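Local coordinates for minor capsid protein (Cafeteriavirus-dependent mavirus, PDB 6G42) that probably forms the pentameric pentons at the vertices of the virophage capsid, each subunit being built around a single jelly-roll domain, at residues Q20-R25 and L291-V296; K29-V34 and K286-L291; H154-N159 and V181-D186; F166-F171 and A192-F197. One frame throughout, in Å; residues are numbered along the deposited sequence.

Contact 1. Residues Q20-R25 and L291-V296; sequences QLAGPR and LLPQTV
One water is held by carbonyls on both sides of this contact, 2.8 Å from Ala22 O and 3.1 Å from Leu291 O, and donates to both; Arg30 N, a few residues on, donates to the same water. The site lies at the edge of the jelly-roll, where helix 19-22 ends against the loop leading into strand 296-305. Ala22 CB points into that loop and rests on the backbone, 3.6 Å from Leu292 C, with Leu291 CB and the ring of Pro293 also close. On one flank Leu21 and Leu291 cross obliquely, their meeting atoms being Leu21 CD2 and Leu291 CD1. Gly23 leaves the helix with a positive phi of 82° and sets its carbonyl oxygen against the proline ring, Gly23 O lying 3.4 Å from Pro293 CG. The loop itself makes a type I turn from Leu292 to Thr295, in which Leu292 N donates to Thr295 OG1 at 2.8 Å; the same hydroxyl also bonds Lys60 O. The guanidinium of Arg25 leaves the contact for Asp175 of a second subunit, while its backbone stays behind: Arg25 O lies 3.8 Å from Leu292 CD2.

Contact 2. Residues K29-V34 and K286-L291; sequences KRPVSV and KHPLTL
Where the chain approaches strand 33-37 of the jelly-roll, it meets the segment that runs out of strand 286-288, and the two backbones join in a single bridge at Pro31 and Thr290. The touching parts run almost perpendicular, 96° apart, and the pairing is confined to two backbone bonds about that point: Val32 N donates to Leu289 O at 2.8 Å and Leu291 N to Arg30 O at 3.1 Å. The acceptors each take a second, softer contact from a CA-H group, Pro31 CA on Leu289 O and Thr290 CA on Arg30 O.

Side chains fill in around this crossing. Val32 carries the apolar part with one branch: CG2, anti to the carbonyl carbon, sits 3.8 Å from Leu289 CG and equally 3.8 Å from Leu291 CD2, crossing the Leu291 side chain at about a right angle. Phe277, Ile15 and Ile297 from three jelly-roll strands also pack on Val32. Toward the surface, Thr290 turns its methyl to Lys29, with CG2 3.7 Å from Lys29 O and 3.9 Å from Lys29 CB. Pro31 and Pro288 meet through their CB atoms at 4.2 Å. The side chain of Arg30 leads away, and its NE bonds Leu21 O. The contact therefore divides its work: the polar join is made by main-chain groups, while valine and leucine branches extend the hydrophobic interior up to it.

Contact 3. Residues H154-N159 and V181-D186; sequences HFIMFN and VILNED
Val181 presents its CG2 methyl as a knob to the face of the Phe158 ring, in the outlying domain's sheet where strands 154-158 and 179-181 are antiparallel neighbours. The methyl stands 3.6 Å above the ring plane, displaced toward the rim on the CD1 side, in a CH-pi contact with the centroid 3.9 Å away. With chi1 at 180° CG1 is anti to the backbone N and CG2 lies beside it, which brings CG2 over the ring and also to 3.5 Å from Ile156 O.

The next bump is Ile156. Its CB faces Val181 CB at 4.3 Å, and its CD1 reaches on to Leu183 CD1, 4.0 Å away, so that the two side chains meet through their methyl ends. Val181, Ile156 and Leu183 all pack on Ile144 of strand 141-145. The ring of Phe155, the preceding residue, approaches the carbonyl of Val181, CD1 lying 3.6 Å from Val181 O, obliquely to the ring.

A single polar bond joins the two backbones: Val181 N donates to Ile156 O at 2.8 Å. Beyond Val181 the chain draws away from strand 154-158 and Ile182 pairs instead with Glu170. The chemistry thus couples one backbone bond to aliphatic and aromatic packing between two inner strands of the sheet, so that Val181 N and Ile156 O satisfy each other while the side chains around them pack apolar surface.

Contact 4. Residues F166-F171 and A192-F197; sequences FNSFEF and ASTLEF
The amide nitrogen of Asn167 stands over the face of the Phe197 ring, 3.5 Å above its plane and centred on it, ND2 coming within 3.6 Å of Phe197 CZ. Amide and ring planes are 57° apart, so the contact is no flat stack. Other rings border the turn from Phe166 to Phe169, a type I turn that follows helix 160-165: the edge of the Phe171 ring meets Phe166 O and Asn167 O in its plane, and the Phe169 ring has Phe166 CB at its edge. Asn167 CG lies between the backbone N and the carbonyl carbon (chi1 59°), which sets CG toward the 192-197 loop. ND2 also bonds Val164 O of helix 160-165, while OD1 accepts from Gln246 of a third subunit.

Ser168 makes the hydrogen bond that spans the two loops, donating from OG to Ala192 O at 2.8 Å, with the donor tilted 18° from the carbonyl plane. Beside it Thr194 offers CG2, 3.3 Å from Ser168 OG and 3.9 Å from Asn167 ND2, while its hydroxyl bonds Gln190 and Asp165 O. Ser168 CB and Ala192 CB meet at 4.1 Å. A single serine hydroxyl bond thus joins two irregular loops at a largely buried site, while the Asn167 amide lies on the Phe197 ring and links this join to the subunit interface, its two polar atoms serving different chains.

Overall arrangement
The four contacts fall into two groups on opposite sides of the chain's centre. Contacts 1 and 2, with centres 11 Å apart, share Leu291 and a bridging water and lie on one side of the jelly-roll domain; both join early residues to the segment between strands 286-288 and 296-305. Contacts 3 and 4, with centres 14 Å apart, belong to the outlying domain and its border: their segments alternate along the chain, and they touch through Phe158 and Phe171. The centres of contacts 1 and 3 are 45 Å apart. In sequence, contacts 3 and 4 lie between the two segments of contacts 1 and 2; contacts 1 and 4 also touch other subunits of the pentamer.

Contact 1. Residues Q20-R25 and L291-V296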
# COMPACT_ATOMS: atom_id res chain seq x y z
N GLN C 20 -3.67 1.22 -40.67
CA GLN C 20 -2.85 1.70 -41.80
C GLN C 20 -1.48 2.20 -41.38
O GLN C 20 -0.49 1.97 -42.06
CB GLN C 20 -3.59 2.79 -42.58
CG GLN C 20 -4.70 2.26 -43.47
CD GLN C 20 -5.52 3.36 -44.13
OE1 GLN C 20 -5.93 4.32 -43.47
NE2 GLN C 20 -5.77 3.22 -45.43
N LEU C 21 -1.43 2.90 -40.24
CA LEU C 21 -0.20 3.47 -39.70
C LEU C 21 0.72 2.39 -39.08
O LEU C 21 1.92 2.35 -39.37
CB LEU C 21 -0.56 4.54 -38.65
CG LEU C 21 0.52 5.54 -38.19
CD1 LEU C 21 0.79 6.57 -39.27
CD2 LEU C 21 0.12 6.23 -36.89
N ALA C 22 0.14 1.53 -38.26
CA ALA C 22 0.88 0.53 -37.48
C ALA C 22 0.99 -0.85 -38.13
O ALA C 22 1.90 -1.63 -37.80
CB ALA C 22 0.26 0.40 -36.09
N GLY C 23 0.05 -1.18 -39.01
CA GLY C 23 -0.03 -2.50 -39.64
C GLY C 23 -0.74 -3.49 -38.72
O GLY C 23 -0.89 -3.22 -37.53
N PRO C 24 -1.17 -4.64 -39.27
CA PRO C 24 -1.91 -5.63 -38.48
C PRO C 24 -1.08 -6.18 -37.33
O PRO C 24 0.06 -6.58 -37.55
CB PRO C 24 -2.23 -6.73 -39.50
CG PRO C 24 -1.23 -6.57 -40.58
CD PRO C 24 -0.91 -5.11 -40.65
N ARG C 25 -1.63 -6.17 -36.12
CA ARG C 25 -0.88 -6.52 -34.89
C ARG C 25 0.43 -5.73 -34.69
O ARG C 25 1.36 -6.21 -34.04
CB ARG C 25 -0.60 -8.02 -34.84
CG ARG C 25 -1.83 -8.90 -34.95
CD ARG C 25 -1.65 -10.18 -34.15
NE ARG C 25 -2.83 -11.04 -34.21
CZ ARG C 25 -3.17 -11.82 -35.24
NH1 ARG C 25 -2.43 -11.87 -36.35
NH2 ARG C 25 -4.27 -12.56 -35.17
N LEU C 291 4.06 0.95 -32.08
CA LEU C 291 2.60 1.12 -32.05
C LEU C 291 1.84 -0.16 -32.43
O LEU C 291 2.30 -0.97 -33.25
CB LEU C 291 2.17 2.23 -33.02
CG LEU C 291 2.65 3.65 -32.71
CD1 LEU C 291 2.47 4.57 -33.91
CD2 LEU C 291 1.92 4.20 -31.51
N LEU C 292 0.68 -0.34 -31.79
CA LEU C 292 -0.37 -1.23 -32.27
C LEU C 292 -1.42 -0.35 -32.97
O LEU C 292 -1.37 0.87 -32.86
CB LEU C 292 -1.01 -1.99 -31.11
CG LEU C 292 -0.08 -2.82 -30.23
CD1 LEU C 292 -0.82 -3.40 -29.04
CD2 LEU C 292 0.58 -3.93 -31.05
N PRO C 293 -2.36 -0.97 -33.70
CA PRO C 293 -3.48 -0.18 -34.24
C PRO C 293 -4.33 0.52 -33.17
O PRO C 293 -4.88 1.60 -33.43
CB PRO C 293 -4.31 -1.22 -35.00
CG PRO C 293 -3.33 -2.27 -35.38
CD PRO C 293 -2.36 -2.34 -34.24
N GLN C 294 -4.39 -0.07 -31.97
CA GLN C 294 -5.25 0.38 -30.87
C GLN C 294 -4.53 1.28 -29.85
O GLN C 294 -5.13 1.72 -28.88
CB GLN C 294 -5.83 -0.84 -30.15
CG GLN C 294 -6.48 -1.88 -31.06
CD GLN C 294 -5.50 -2.90 -31.65
OE1 GLN C 294 -4.29 -2.71 -31.60
NE2 GLN C 294 -6.03 -3.99 -32.20
N THR C 295 -3.25 1.56 -30.09
CA THR C 295 -2.42 2.30 -29.14
C THR C 295 -2.83 3.76 -29.04
O THR C 295 -2.96 4.45 -30.05
CB THR C 295 -0.92 2.24 -29.55
OG1 THR C 295 -0.47 0.88 -29.55
CG2 THR C 295 -0.04 3.05 -28.59
N VAL C 296 -3.04 4.22 -27.81
CA VAL C 296 -3.13 5.64 -27.50
C VAL C 296 -1.99 5.96 -26.55
O VAL C 296 -1.70 5.20 -25.63
CB VAL C 296 -4.47 6.03 -26.87
CG1 VAL C 296 -4.51 7.53 -26.56
CG2 VAL C 296 -5.61 5.66 -27.81
O HOH W 1 3.73 -0.61 -36.01

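Contact 2. Residues K29-V34 and K286-L291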
# COMPACT_ATOMS: atom_id res chain seq x y z
N LYS C 29 5.86 -2.08 -37.14
CA LYS C 29 6.75 -1.70 -36.04
C LYS C 29 7.17 -0.23 -36.13
O LYS C 29 8.36 0.09 -36.04
CB LYS C 29 7.96 -2.64 -35.97
CG LYS C 29 7.58 -4.11 -35.92
CD LYS C 29 8.49 -4.92 -35.01
CE LYS C 29 8.05 -6.38 -34.93
NZ LYS C 29 7.09 -6.63 -33.82
N ARG C 30 6.18 0.64 -36.32
CA ARG C 30 6.41 2.08 -36.37
C ARG C 30 6.77 2.58 -34.97
O ARG C 30 6.00 2.36 -34.04
CB ARG C 30 5.18 2.83 -36.88
CG ARG C 30 5.42 4.33 -37.07
CD ARG C 30 4.24 5.05 -37.73
NE ARG C 30 3.87 4.43 -39.01
CZ ARG C 30 4.51 4.58 -40.17
NH1 ARG C 30 5.59 5.36 -40.27
NH2 ARG C 30 4.06 3.95 -41.25
N PRO C 31 7.94 3.24 -34.82
CA PRO C 31 8.30 3.74 -33.50
C PRO C 31 7.33 4.79 -32.95
O PRO C 31 6.75 5.57 -33.71
CB PRO C 31 9.68 4.38 -33.73
CG PRO C 31 10.23 3.68 -34.91
CD PRO C 31 9.04 3.41 -35.78
N VAL C 32 7.13 4.77 -31.63
CA VAL C 32 6.35 5.79 -30.94
C VAL C 32 7.17 7.07 -30.97
O VAL C 32 8.21 7.16 -30.32
CB VAL C 32 6.03 5.39 -29.49
CG1 VAL C 32 5.44 6.56 -28.72
CG2 VAL C 32 5.07 4.21 -29.46
N SER C 33 6.69 8.06 -31.71
CA SER C 33 7.40 9.31 -31.91
C SER C 33 6.44 10.46 -32.14
O SER C 33 5.35 10.27 -32.67
CB SER C 33 8.35 9.16 -33.09
OG SER C 33 9.26 10.24 -33.13
N VAL C 34 6.83 11.66 -31.71
CA VAL C 34 6.01 12.86 -31.89
C VAL C 34 6.88 14.05 -32.23
O VAL C 34 7.90 14.29 -31.58
CB VAL C 34 5.23 13.26 -30.62
CG1 VAL C 34 4.13 14.24 -30.99
CG2 VAL C 34 4.62 12.07 -29.93
N LYS C 286 19.43 -1.43 -27.01
CA LYS C 286 18.36 -0.46 -27.20
C LYS C 286 17.40 -0.90 -28.32
O LYS C 286 17.85 -1.38 -29.36
CB LYS C 286 18.99 0.89 -27.54
CG LYS C 286 18.05 2.06 -27.41
CD LYS C 286 18.77 3.40 -27.56
CE LYS C 286 18.99 3.76 -29.03
NZ LYS C 286 19.47 5.17 -29.16
N HIS C 287 16.10 -0.76 -28.10
CA HIS C 287 15.10 -0.96 -29.17
C HIS C 287 13.85 -0.10 -28.93
O HIS C 287 13.48 0.13 -27.78
CB HIS C 287 14.74 -2.44 -29.34
CG HIS C 287 14.14 -3.07 -28.12
ND1 HIS C 287 12.81 -3.43 -28.05
CD2 HIS C 287 14.69 -3.41 -26.93
CE1 HIS C 287 12.57 -3.96 -26.86
NE2 HIS C 287 13.69 -3.96 -26.17
N PRO C 288 13.18 0.36 -30.01
CA PRO C 288 12.10 1.34 -29.83
C PRO C 288 10.77 0.72 -29.38
O PRO C 288 10.50 -0.46 -29.67
CB PRO C 288 11.95 1.97 -31.22
CG PRO C 288 12.50 0.96 -32.18
CD PRO C 288 13.24 -0.11 -31.41
N LEU C 289 9.98 1.51 -28.66
CA LEU C 289 8.60 1.18 -28.36
C LEU C 289 7.76 1.35 -29.64
O LEU C 289 7.81 2.41 -30.27
CB LEU C 289 8.05 2.08 -27.25
CG LEU C 289 6.59 1.86 -26.82
CD1 LEU C 289 6.39 0.48 -26.21
CD2 LEU C 289 6.15 2.95 -25.86
N THR C 290 6.99 0.32 -30.00
CA THR C 290 6.26 0.33 -31.28
C THR C 290 4.75 0.41 -31.07
O THR C 290 4.23 -0.01 -30.05
CB THR C 290 6.62 -0.89 -32.16
OG1 THR C 290 6.23 -2.10 -31.50
CG2 THR C 290 8.12 -0.93 -32.44
N LEU C 291 4.06 0.95 -32.08
CA LEU C 291 2.60 1.12 -32.05
C LEU C 291 1.84 -0.16 -32.43
O LEU C 291 2.30 -0.97 -33.25
CB LEU C 291 2.17 2.23 -33.02
CG LEU C 291 2.65 3.65 -32.71
CD1 LEU C 291 2.47 4.57 -33.91
CD2 LEU C 291 1.92 4.20 -31.51
O HOH W 1 3.73 -0.61 -36.01

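Contact 3. Residues H154-N159 and V181-D186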
# COMPACT_ATOMS: atom_id res chain seq x y z
N HIS C 154 15.47 -41.13 -9.57
CA HIS C 154 16.25 -40.06 -10.20
C HIS C 154 15.99 -38.67 -9.62
O HIS C 154 15.06 -38.46 -8.84
CB HIS C 154 15.97 -40.03 -11.70
CG HIS C 154 16.10 -41.36 -12.38
ND1 HIS C 154 15.06 -42.27 -12.45
CD2 HIS C 154 17.15 -41.94 -13.01
CE1 HIS C 154 15.47 -43.34 -13.10
NE2 HIS C 154 16.73 -43.17 -13.45
N PHE C 155 16.84 -37.73 -10.02
CA PHE C 155 16.67 -36.30 -9.76
C PHE C 155 16.63 -35.52 -11.07
O PHE C 155 17.05 -36.02 -12.12
CB PHE C 155 17.85 -35.76 -8.95
CG PHE C 155 17.75 -36.01 -7.47
CD1 PHE C 155 16.65 -35.57 -6.74
CD2 PHE C 155 18.80 -36.63 -6.79
CE1 PHE C 155 16.57 -35.78 -5.37
CE2 PHE C 155 18.73 -36.84 -5.42
CZ PHE C 155 17.62 -36.41 -4.71
N ILE C 156 16.13 -34.29 -11.00
CA ILE C 156 16.25 -33.30 -12.08
C ILE C 156 17.39 -32.35 -11.71
O ILE C 156 17.48 -31.90 -10.57
CB ILE C 156 14.95 -32.50 -12.28
CG1 ILE C 156 13.80 -33.43 -12.69
CG2 ILE C 156 15.13 -31.42 -13.35
CD1 ILE C 156 12.42 -32.82 -12.53
N MET C 157 18.25 -32.05 -12.69
CA MET C 157 19.40 -31.15 -12.51
C MET C 157 19.15 -29.83 -13.21
O MET C 157 18.65 -29.81 -14.33
CB MET C 157 20.66 -31.77 -13.13
CG MET C 157 21.16 -33.04 -12.47
SD MET C 157 22.32 -33.91 -13.54
CE MET C 157 23.65 -32.73 -13.71
N PHE C 158 19.51 -28.73 -12.54
CA PHE C 158 19.48 -27.38 -13.11
C PHE C 158 20.91 -26.84 -13.07
O PHE C 158 21.57 -26.92 -12.03
CB PHE C 158 18.62 -26.45 -12.23
CG PHE C 158 17.12 -26.50 -12.49
CD1 PHE C 158 16.48 -27.64 -12.98
CD2 PHE C 158 16.34 -25.39 -12.19
CE1 PHE C 158 15.11 -27.66 -13.18
CE2 PHE C 158 14.97 -25.41 -12.39
CZ PHE C 158 14.35 -26.54 -12.89
N ASN C 159 21.39 -26.29 -14.18
CA ASN C 159 22.68 -25.59 -14.20
C ASN C 159 22.55 -24.21 -13.54
O ASN C 159 21.46 -23.84 -13.11
CB ASN C 159 23.26 -25.50 -15.63
CG ASN C 159 22.55 -24.50 -16.51
OD1 ASN C 159 21.37 -24.23 -16.34
ND2 ASN C 159 23.26 -23.96 -17.49
N VAL C 181 17.29 -30.76 -7.98
CA VAL C 181 15.97 -30.26 -7.57
C VAL C 181 15.35 -31.26 -6.60
O VAL C 181 14.96 -32.37 -7.00
CB VAL C 181 15.05 -30.03 -8.79
CG1 VAL C 181 13.68 -29.52 -8.36
CG2 VAL C 181 15.69 -29.05 -9.77
N ILE C 182 15.26 -30.87 -5.33
CA ILE C 182 14.66 -31.69 -4.28
C ILE C 182 13.13 -31.68 -4.43
O ILE C 182 12.51 -30.62 -4.36
CB ILE C 182 15.09 -31.20 -2.88
CG1 ILE C 182 16.60 -31.46 -2.69
CG2 ILE C 182 14.30 -31.88 -1.78
CD1 ILE C 182 17.23 -30.68 -1.55
N LEU C 183 12.56 -32.87 -4.61
CA LEU C 183 11.11 -33.05 -4.81
C LEU C 183 10.55 -34.07 -3.82
O LEU C 183 11.03 -35.20 -3.77
CB LEU C 183 10.84 -33.53 -6.23
CG LEU C 183 11.34 -32.64 -7.37
CD1 LEU C 183 11.23 -33.36 -8.70
CD2 LEU C 183 10.58 -31.32 -7.41
N ASN C 184 9.55 -33.67 -3.04
CA ASN C 184 8.91 -34.54 -2.03
C ASN C 184 7.44 -34.92 -2.27
O ASN C 184 6.91 -35.77 -1.56
CB ASN C 184 9.01 -33.88 -0.65
CG ASN C 184 10.41 -33.97 -0.06
OD1 ASN C 184 10.99 -35.05 0.02
ND2 ASN C 184 10.96 -32.83 0.36
N GLU C 185 6.80 -34.30 -3.26
CA GLU C 185 5.36 -34.53 -3.53
C GLU C 185 5.09 -34.59 -5.03
O GLU C 185 5.96 -34.26 -5.85
CB GLU C 185 4.52 -33.43 -2.87
CG GLU C 185 4.91 -33.17 -1.42
CD GLU C 185 3.92 -32.31 -0.66
OE1 GLU C 185 3.30 -31.42 -1.27
OE2 GLU C 185 3.79 -32.52 0.57
N ASP C 186 3.88 -35.03 -5.39
CA ASP C 186 3.47 -35.22 -6.79
C ASP C 186 3.69 -33.94 -7.58
O ASP C 186 4.44 -33.93 -8.56
CB ASP C 186 1.99 -35.64 -6.91
CG ASP C 186 1.77 -37.16 -6.85
OD1 ASP C 186 2.75 -37.94 -6.87
OD2 ASP C 186 0.60 -37.58 -6.81

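Contact 4. Residues F166-F171 and A192-F197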
# COMPACT_ATOMS: atom_id res chain seq x y z
N PHE C 166 15.26 -19.70 -11.52
CA PHE C 166 14.20 -20.45 -10.83
C PHE C 166 14.64 -20.82 -9.40
O PHE C 166 14.48 -21.95 -8.94
CB PHE C 166 13.80 -21.69 -11.64
CG PHE C 166 13.39 -21.37 -13.06
CD1 PHE C 166 14.34 -21.30 -14.08
CD2 PHE C 166 12.06 -21.11 -13.38
CE1 PHE C 166 13.97 -20.99 -15.38
CE2 PHE C 166 11.69 -20.82 -14.68
CZ PHE C 166 12.64 -20.76 -15.68
N ASN C 167 15.17 -19.81 -8.71
CA ASN C 167 15.79 -19.94 -7.37
C ASN C 167 14.89 -20.40 -6.22
O ASN C 167 15.38 -21.00 -5.27
CB ASN C 167 16.45 -18.62 -6.97
CG ASN C 167 15.48 -17.45 -6.92
OD1 ASN C 167 14.75 -17.28 -5.94
ND2 ASN C 167 15.47 -16.63 -7.96
N SER C 168 13.59 -20.11 -6.31
CA SER C 168 12.64 -20.45 -5.25
C SER C 168 12.27 -21.95 -5.11
O SER C 168 11.51 -22.31 -4.21
CB SER C 168 11.38 -19.60 -5.40
OG SER C 168 10.93 -19.60 -6.75
N PHE C 169 12.79 -22.82 -5.98
CA PHE C 169 12.81 -24.27 -5.74
C PHE C 169 13.87 -24.59 -4.67
O PHE C 169 14.78 -23.78 -4.43
CB PHE C 169 13.14 -25.05 -7.02
CG PHE C 169 12.03 -25.07 -8.04
CD1 PHE C 169 10.86 -25.79 -7.80
CD2 PHE C 169 12.16 -24.38 -9.25
CE1 PHE C 169 9.84 -25.80 -8.74
CE2 PHE C 169 11.14 -24.39 -10.19
CZ PHE C 169 9.98 -25.11 -9.94
N GLU C 170 13.76 -25.76 -4.05
CA GLU C 170 14.77 -26.23 -3.09
C GLU C 170 15.89 -26.95 -3.84
O GLU C 170 15.63 -27.89 -4.60
CB GLU C 170 14.14 -27.16 -2.04
CG GLU C 170 15.02 -27.39 -0.81
CD GLU C 170 14.44 -28.39 0.18
OE1 GLU C 170 13.23 -28.70 0.10
OE2 GLU C 170 15.20 -28.87 1.05
N PHE C 171 17.13 -26.51 -3.61
CA PHE C 171 18.30 -27.02 -4.35
C PHE C 171 19.31 -27.74 -3.46
O PHE C 171 19.33 -27.56 -2.24
CB PHE C 171 18.98 -25.88 -5.11
CG PHE C 171 18.20 -25.40 -6.29
CD1 PHE C 171 18.27 -26.07 -7.51
CD2 PHE C 171 17.37 -24.29 -6.19
CE1 PHE C 171 17.53 -25.64 -8.60
CE2 PHE C 171 16.64 -23.85 -7.28
CZ PHE C 171 16.72 -24.53 -8.49
N ALA C 192 8.10 -18.84 -4.27
CA ALA C 192 7.96 -17.42 -4.62
C ALA C 192 8.03 -17.19 -6.13
O ALA C 192 8.68 -17.94 -6.86
CB ALA C 192 9.03 -16.59 -3.93
N SER C 193 7.36 -16.13 -6.59
CA SER C 193 7.38 -15.75 -8.00
C SER C 193 8.77 -15.26 -8.40
O SER C 193 9.40 -14.53 -7.63
CB SER C 193 6.34 -14.67 -8.27
OG SER C 193 6.20 -14.42 -9.66
N THR C 194 9.25 -15.69 -9.57
CA THR C 194 10.56 -15.28 -10.11
C THR C 194 10.50 -14.68 -11.53
O THR C 194 11.49 -14.67 -12.26
CB THR C 194 11.58 -16.46 -10.11
OG1 THR C 194 11.16 -17.47 -11.04
CG2 THR C 194 11.72 -17.06 -8.72
N LEU C 195 9.34 -14.13 -11.89
CA LEU C 195 9.17 -13.50 -13.20
C LEU C 195 10.07 -12.27 -13.35
O LEU C 195 10.47 -11.93 -14.46
CB LEU C 195 7.70 -13.13 -13.42
CG LEU C 195 6.64 -14.22 -13.25
CD1 LEU C 195 5.26 -13.69 -13.62
CD2 LEU C 195 6.97 -15.46 -14.09
N GLU C 196 10.40 -11.62 -12.24
CA GLU C 196 11.40 -10.52 -12.21
C GLU C 196 12.79 -10.93 -12.71
O GLU C 196 13.52 -10.09 -13.23
CB GLU C 196 11.49 -9.92 -10.79
CG GLU C 196 12.00 -10.87 -9.72
CD GLU C 196 11.92 -10.31 -8.31
OE1 GLU C 196 12.22 -9.12 -8.11
OE2 GLU C 196 11.58 -11.08 -7.38
N PHE C 197 13.16 -12.20 -12.54
CA PHE C 197 14.44 -12.78 -13.04
C PHE C 197 14.42 -13.17 -14.53
O PHE C 197 15.47 -13.52 -15.08
CB PHE C 197 14.81 -14.04 -12.24
CG PHE C 197 15.40 -13.75 -10.88
CD1 PHE C 197 14.59 -13.32 -9.84
CD2 PHE C 197 16.76 -13.94 -10.64
CE1 PHE C 197 15.12 -13.06 -8.59
CE2 PHE C 197 17.30 -13.68 -9.40
CZ PHE C 197 16.48 -13.24 -8.37